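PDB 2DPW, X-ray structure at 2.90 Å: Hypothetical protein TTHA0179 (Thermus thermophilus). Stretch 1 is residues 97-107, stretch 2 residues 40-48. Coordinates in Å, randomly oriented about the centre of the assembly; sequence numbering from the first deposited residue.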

ATOM      1  N   LEU A  97     -10.387  -3.484  -4.571  1.00 44.28           N
ATOM      2  CA  LEU A  97     -10.183  -2.053  -4.739  1.00 44.52           C
ATOM      3  C   LEU A  97     -11.185  -1.450  -5.726  1.00 50.56           C
ATOM      4  O   LEU A  97     -11.382  -1.968  -6.825  1.00 49.27           O
ATOM      5  CB  LEU A  97      -8.754  -1.760  -5.210  1.00 41.91           C
ATOM      6  CG  LEU A  97      -8.378  -0.265  -5.278  1.00 41.85           C
ATOM      7  CD1 LEU A  97      -8.189   0.295  -3.878  1.00 30.77           C
ATOM      8  CD2 LEU A  97      -7.104  -0.091  -6.088  1.00 43.02           C
ATOM      9  N   THR A  98     -11.805  -0.343  -5.319  1.00 55.34           N
ATOM     10  CA  THR A  98     -12.798   0.356  -6.129  1.00 43.23           C
ATOM     11  C   THR A  98     -12.379   1.785  -6.444  1.00 44.91           C
ATOM     12  O   THR A  98     -11.563   2.372  -5.739  1.00 51.67           O
ATOM     13  CB  THR A  98     -14.143   0.439  -5.404  1.00 33.14           C
ATOM     14  OG1 THR A  98     -13.999   1.241  -4.231  1.00 33.26           O
ATOM     15  CG2 THR A  98     -14.600  -0.913  -4.997  1.00 23.20           C
ATOM     16  N   GLU A  99     -12.968   2.333  -7.502  1.00 38.75           N
ATOM     17  CA  GLU A  99     -12.705   3.692  -7.937  1.00 39.38           C
ATOM     18  C   GLU A  99     -13.088   4.667  -6.829  1.00 43.38           C
ATOM     19  O   GLU A  99     -12.384   5.651  -6.577  1.00 32.13           O
ATOM     20  CB  GLU A  99     -13.512   3.995  -9.204  1.00 41.83           C
ATOM     21  CG  GLU A  99     -13.697   5.483  -9.521  1.00 57.84           C
ATOM     22  CD  GLU A  99     -14.558   5.715 -10.752  1.00 65.16           C
ATOM     23  OE1 GLU A  99     -15.122   4.734 -11.276  1.00 66.50           O
ATOM     24  OE2 GLU A  99     -14.679   6.877 -11.199  1.00 70.38           O
ATOM     25  N   GLU A 100     -14.203   4.391  -6.163  1.00 40.07           N
ATOM     26  CA  GLU A 100     -14.662   5.263  -5.094  1.00 42.88           C
ATOM     27  C   GLU A 100     -13.595   5.354  -4.010  1.00 41.83           C
ATOM     28  O   GLU A 100     -13.269   6.443  -3.526  1.00 41.80           O
ATOM     29  CB  GLU A 100     -15.965   4.731  -4.507  1.00 43.17           C
ATOM     30  CG  GLU A 100     -16.748   5.768  -3.733  1.00 53.50           C
ATOM     31  CD  GLU A 100     -18.118   5.266  -3.328  1.00 64.59           C
ATOM     32  OE1 GLU A 100     -18.670   4.428  -4.072  1.00 80.64           O
ATOM     33  OE2 GLU A 100     -18.650   5.713  -2.286  1.00 47.63           O
ATOM     34  N   ALA A 101     -13.053   4.198  -3.639  1.00 35.56           N
ATOM     35  CA  ALA A 101     -12.009   4.131  -2.630  1.00 35.90           C
ATOM     36  C   ALA A 101     -10.791   4.933  -3.098  1.00 37.48           C
ATOM     37  O   ALA A 101     -10.195   5.691  -2.341  1.00 39.03           O
ATOM     38  CB  ALA A 101     -11.622   2.682  -2.387  1.00 33.77           C
ATOM     39  N   VAL A 102     -10.424   4.774  -4.358  1.00 32.48           N
ATOM     40  CA  VAL A 102      -9.282   5.495  -4.878  1.00 35.90           C
ATOM     41  C   VAL A 102      -9.472   7.016  -4.857  1.00 43.56           C
ATOM     42  O   VAL A 102      -8.587   7.758  -4.404  1.00 45.98           O
ATOM     43  CB  VAL A 102      -8.960   5.039  -6.306  1.00 33.03           C
ATOM     44  CG1 VAL A 102      -7.902   5.949  -6.915  1.00 35.54           C
ATOM     45  CG2 VAL A 102      -8.468   3.602  -6.285  1.00 26.24           C
ATOM     46  N   ARG A 103     -10.621   7.480  -5.333  1.00 37.66           N
ATOM     47  CA  ARG A 103     -10.867   8.906  -5.369  1.00 37.12           C
ATOM     48  C   ARG A 103     -10.927   9.520  -3.987  1.00 37.52           C
ATOM     49  O   ARG A 103     -10.524  10.661  -3.800  1.00 41.26           O
ATOM     50  CB  ARG A 103     -12.140   9.203  -6.158  1.00 34.70           C
ATOM     51  CG  ARG A 103     -11.941   8.963  -7.643  1.00 52.43           C
ATOM     52  CD  ARG A 103     -13.077   9.445  -8.519  1.00 43.12           C
ATOM     53  NE  ARG A 103     -12.587   9.601  -9.886  1.00 62.58           N
ATOM     54  CZ  ARG A 103     -13.353   9.813 -10.949  1.00 71.46           C
ATOM     55  NH1 ARG A 103     -14.674   9.896 -10.817  1.00 83.81           N
ATOM     56  NH2 ARG A 103     -12.794   9.944 -12.145  1.00 68.69           N
ATOM     57  N   PHE A 104     -11.412   8.765  -3.011  1.00 38.93           N
ATOM     58  CA  PHE A 104     -11.486   9.287  -1.650  1.00 41.85           C
ATOM     59  C   PHE A 104     -10.088   9.717  -1.234  1.00 40.26           C
ATOM     60  O   PHE A 104      -9.853  10.853  -0.816  1.00 38.02           O
ATOM     61  CB  PHE A 104     -11.981   8.213  -0.686  1.00 39.05           C
ATOM     62  CG  PHE A 104     -11.897   8.617   0.757  1.00 46.06           C
ATOM     63  CD1 PHE A 104     -12.729   9.604   1.271  1.00 48.40           C
ATOM     64  CD2 PHE A 104     -10.963   8.033   1.599  1.00 52.73           C
ATOM     65  CE1 PHE A 104     -12.627   9.999   2.604  1.00 39.76           C
ATOM     66  CE2 PHE A 104     -10.857   8.424   2.929  1.00 55.88           C
ATOM     67  CZ  PHE A 104     -11.691   9.410   3.429  1.00 38.67           C
ATOM     68  N   VAL A 105      -9.165   8.772  -1.354  1.00 40.87           N
ATOM     69  CA  VAL A 105      -7.773   8.986  -1.014  1.00 44.98           C
ATOM     70  C   VAL A 105      -7.314  10.262  -1.693  1.00 44.34           C
ATOM     71  O   VAL A 105      -6.896  11.216  -1.035  1.00 40.38           O
ATOM     72  CB  VAL A 105      -6.903   7.803  -1.507  1.00 41.63           C
ATOM     73  CG1 VAL A 105      -5.430   8.064  -1.210  1.00 19.85           C
ATOM     74  CG2 VAL A 105      -7.367   6.516  -0.844  1.00 31.75           C
ATOM     75  N   LEU A 106      -7.418  10.269  -3.016  1.00 40.81           N
ATOM     76  CA  LEU A 106      -7.003  11.407  -3.822  1.00 36.00           C
ATOM     77  C   LEU A 106      -7.607  12.714  -3.355  1.00 33.37           C
ATOM     78  O   LEU A 106      -6.902  13.711  -3.197  1.00 38.08           O
ATOM     79  CB  LEU A 106      -7.406  11.174  -5.263  1.00 30.99           C
ATOM     80  CG  LEU A 106      -6.955   9.816  -5.781  1.00 37.38           C
ATOM     81  CD1 LEU A 106      -7.729   9.458  -7.038  1.00 49.00           C
ATOM     82  CD2 LEU A 106      -5.464   9.847  -6.029  1.00 27.37           C
ATOM     83  N   ASP A 107      -8.913  12.692  -3.120  1.00 39.57           N
ATOM     84  CA  ASP A 107      -9.647  13.877  -2.725  1.00 43.12           C
ATOM     85  C   ASP A 107      -9.548  14.278  -1.272  1.00 46.83           C
ATOM     86  O   ASP A 107      -9.676  15.455  -0.949  1.00 58.00           O
ATOM     87  CB  ASP A 107     -11.112  13.720  -3.130  1.00 45.26           C
ATOM     88  CG  ASP A 107     -11.272  13.496  -4.635  1.00 61.51           C
ATOM     89  OD1 ASP A 107     -10.454  14.063  -5.396  1.00 54.54           O
ATOM     90  OD2 ASP A 107     -12.204  12.770  -5.062  1.00 57.50           O
TER
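Stretch 2 (40-48) EALYAAGLS

Stretch 1 enters as a short loop and becomes helical at E99, the helix running on past D107. T98 caps its start: A101 N donates to T98 OG1 at 3.2 Å. Stretch 2 opens with the last turn of a helix that begins earlier in the chain, E40 to A44. A45 is the first residue to leave helical angles, G46 takes positive phi and psi, and L47 is extended. The two helices run in the same general sense, with 52° between their directions (signed crossing angle -52°) and axes 8.4 Å apart at closest approach. The backbones come nearest at E99 and A41, CA to CA 4.8 Å. Small alanine side chains line this approach.

A41 points toward stretch 1, its CB 3.4 Å from L97 O and 3.9 Å from L97 CD2. L42 starts away, but its end returns: L42 CD2 lies 4.2 Å from V102 CG2. A45 CB packs 3.4 Å from V102 CG1 and 4.3 Å from L106 CD1. L47 CD1 extends the apolar patch, 4.1 Å from V102 CG1.

No hydrogen bond crosses the contact. The R103 guanidinium has A44 O over one face, 3.6 Å from NH2, and A45 O near its edge, 3.5 Å from NE. E99 OE2 and A44 O, both acceptors, lie 3.0 Å apart. R103 NH1 also lies 3.0 Å from E99 OE2, a salt bridge within stretch 1.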

ATOM      1  N   GLU A  40      -8.085  -1.860 -13.240  1.00 31.75           N
ATOM      2  CA  GLU A  40      -9.386  -1.337 -13.622  1.00 38.25           C
ATOM      3  C   GLU A  40      -9.762  -0.174 -12.698  1.00 42.60           C
ATOM      4  O   GLU A  40     -10.209   0.883 -13.147  1.00 48.52           O
ATOM      5  CB  GLU A  40     -10.460  -2.431 -13.518  1.00 37.50           C
ATOM      6  CG  GLU A  40     -10.347  -3.567 -14.525  1.00 47.81           C
ATOM      7  CD  GLU A  40     -10.440  -3.114 -15.990  1.00 52.02           C
ATOM      8  OE1 GLU A  40     -10.631  -1.910 -16.263  1.00 44.98           O
ATOM      9  OE2 GLU A  40     -10.317  -3.981 -16.878  1.00 39.87           O
ATOM     10  N   ALA A  41      -9.574  -0.381 -11.401  1.00 42.08           N
ATOM     11  CA  ALA A  41      -9.906   0.626 -10.403  1.00 43.12           C
ATOM     12  C   ALA A  41      -9.103   1.917 -10.550  1.00 45.63           C
ATOM     13  O   ALA A  41      -9.637   3.011 -10.384  1.00 47.21           O
ATOM     14  CB  ALA A  41      -9.706   0.046  -9.009  1.00 32.43           C
ATOM     15  N   LEU A  42      -7.817   1.788 -10.851  1.00 45.07           N
ATOM     16  CA  LEU A  42      -6.961   2.952 -10.998  1.00 41.32           C
ATOM     17  C   LEU A  42      -7.369   3.817 -12.184  1.00 42.07           C
ATOM     18  O   LEU A  42      -7.582   5.024 -12.028  1.00 39.32           O
ATOM     19  CB  LEU A  42      -5.501   2.508 -11.123  1.00 43.95           C
ATOM     20  CG  LEU A  42      -5.003   1.778  -9.869  1.00 50.44           C
ATOM     21  CD1 LEU A  42      -3.575   1.291 -10.050  1.00 37.67           C
ATOM     22  CD2 LEU A  42      -5.095   2.722  -8.681  1.00 40.07           C
ATOM     23  N   TYR A  43      -7.477   3.205 -13.366  1.00 40.10           N
ATOM     24  CA  TYR A  43      -7.882   3.933 -14.570  1.00 36.11           C
ATOM     25  C   TYR A  43      -9.236   4.565 -14.267  1.00 36.02           C
ATOM     26  O   TYR A  43      -9.463   5.757 -14.505  1.00 29.26           O
ATOM     27  CB  TYR A  43      -8.007   2.978 -15.765  1.00 25.51           C
ATOM     28  CG  TYR A  43      -6.692   2.615 -16.437  1.00 35.08           C
ATOM     29  CD1 TYR A  43      -5.940   3.580 -17.113  1.00 30.97           C
ATOM     30  CD2 TYR A  43      -6.209   1.303 -16.414  1.00 29.36           C
ATOM     31  CE1 TYR A  43      -4.747   3.254 -17.746  1.00 31.69           C
ATOM     32  CE2 TYR A  43      -5.012   0.963 -17.045  1.00 33.27           C
ATOM     33  CZ  TYR A  43      -4.285   1.946 -17.709  1.00 38.31           C
ATOM     34  OH  TYR A  43      -3.090   1.625 -18.320  1.00 35.61           O
ATOM     35  N   ALA A  44     -10.125   3.752 -13.709  1.00 32.23           N
ATOM     36  CA  ALA A  44     -11.455   4.200 -13.352  1.00 33.94           C
ATOM     37  C   ALA A  44     -11.428   5.546 -12.624  1.00 34.47           C
ATOM     38  O   ALA A  44     -12.242   6.421 -12.905  1.00 47.12           O
ATOM     39  CB  ALA A  44     -12.139   3.146 -12.495  1.00 19.34           C
ATOM     40  N   ALA A  45     -10.499   5.722 -11.691  1.00 24.12           N
ATOM     41  CA  ALA A  45     -10.450   6.979 -10.957  1.00 37.88           C
ATOM     42  C   ALA A  45      -9.634   8.048 -11.690  1.00 43.10           C
ATOM     43  O   ALA A  45      -9.302   9.085 -11.121  1.00 43.63           O
ATOM     44  CB  ALA A  45      -9.913   6.757  -9.548  1.00 27.39           C
ATOM     45  N   GLY A  46      -9.321   7.784 -12.956  1.00 39.36           N
ATOM     46  CA  GLY A  46      -8.591   8.747 -13.763  1.00 39.51           C
ATOM     47  C   GLY A  46      -7.074   8.752 -13.723  1.00 47.93           C
ATOM     48  O   GLY A  46      -6.455   9.758 -14.078  1.00 54.08           O
ATOM     49  N   LEU A  47      -6.462   7.644 -13.320  1.00 45.65           N
ATOM     50  CA  LEU A  47      -5.006   7.581 -13.243  1.00 42.87           C
ATOM     51  C   LEU A  47      -4.403   6.678 -14.306  1.00 43.17           C
ATOM     52  O   LEU A  47      -5.081   5.825 -14.872  1.00 35.06           O
ATOM     53  CB  LEU A  47      -4.574   7.054 -11.880  1.00 40.83           C
ATOM     54  CG  LEU A  47      -5.159   7.719 -10.641  1.00 41.56           C
ATOM     55  CD1 LEU A  47      -4.793   6.919  -9.401  1.00 38.73           C
ATOM     56  CD2 LEU A  47      -4.632   9.123 -10.544  1.00 42.22           C
ATOM     57  N   SER A  48      -3.116   6.879 -14.562  1.00 39.85           N
ATOM     58  CA  SER A  48      -2.372   6.073 -15.519  1.00 46.17           C
ATOM     59  C   SER A  48      -1.424   5.201 -14.677  1.00 45.97           C
ATOM     60  O   SER A  48      -0.447   5.696 -14.128  1.00 55.18           O
ATOM     61  CB  SER A  48      -1.577   6.983 -16.452  1.00 50.41           C
ATOM     62  OG  SER A  48      -0.869   6.233 -17.426  1.00 53.96           O
TER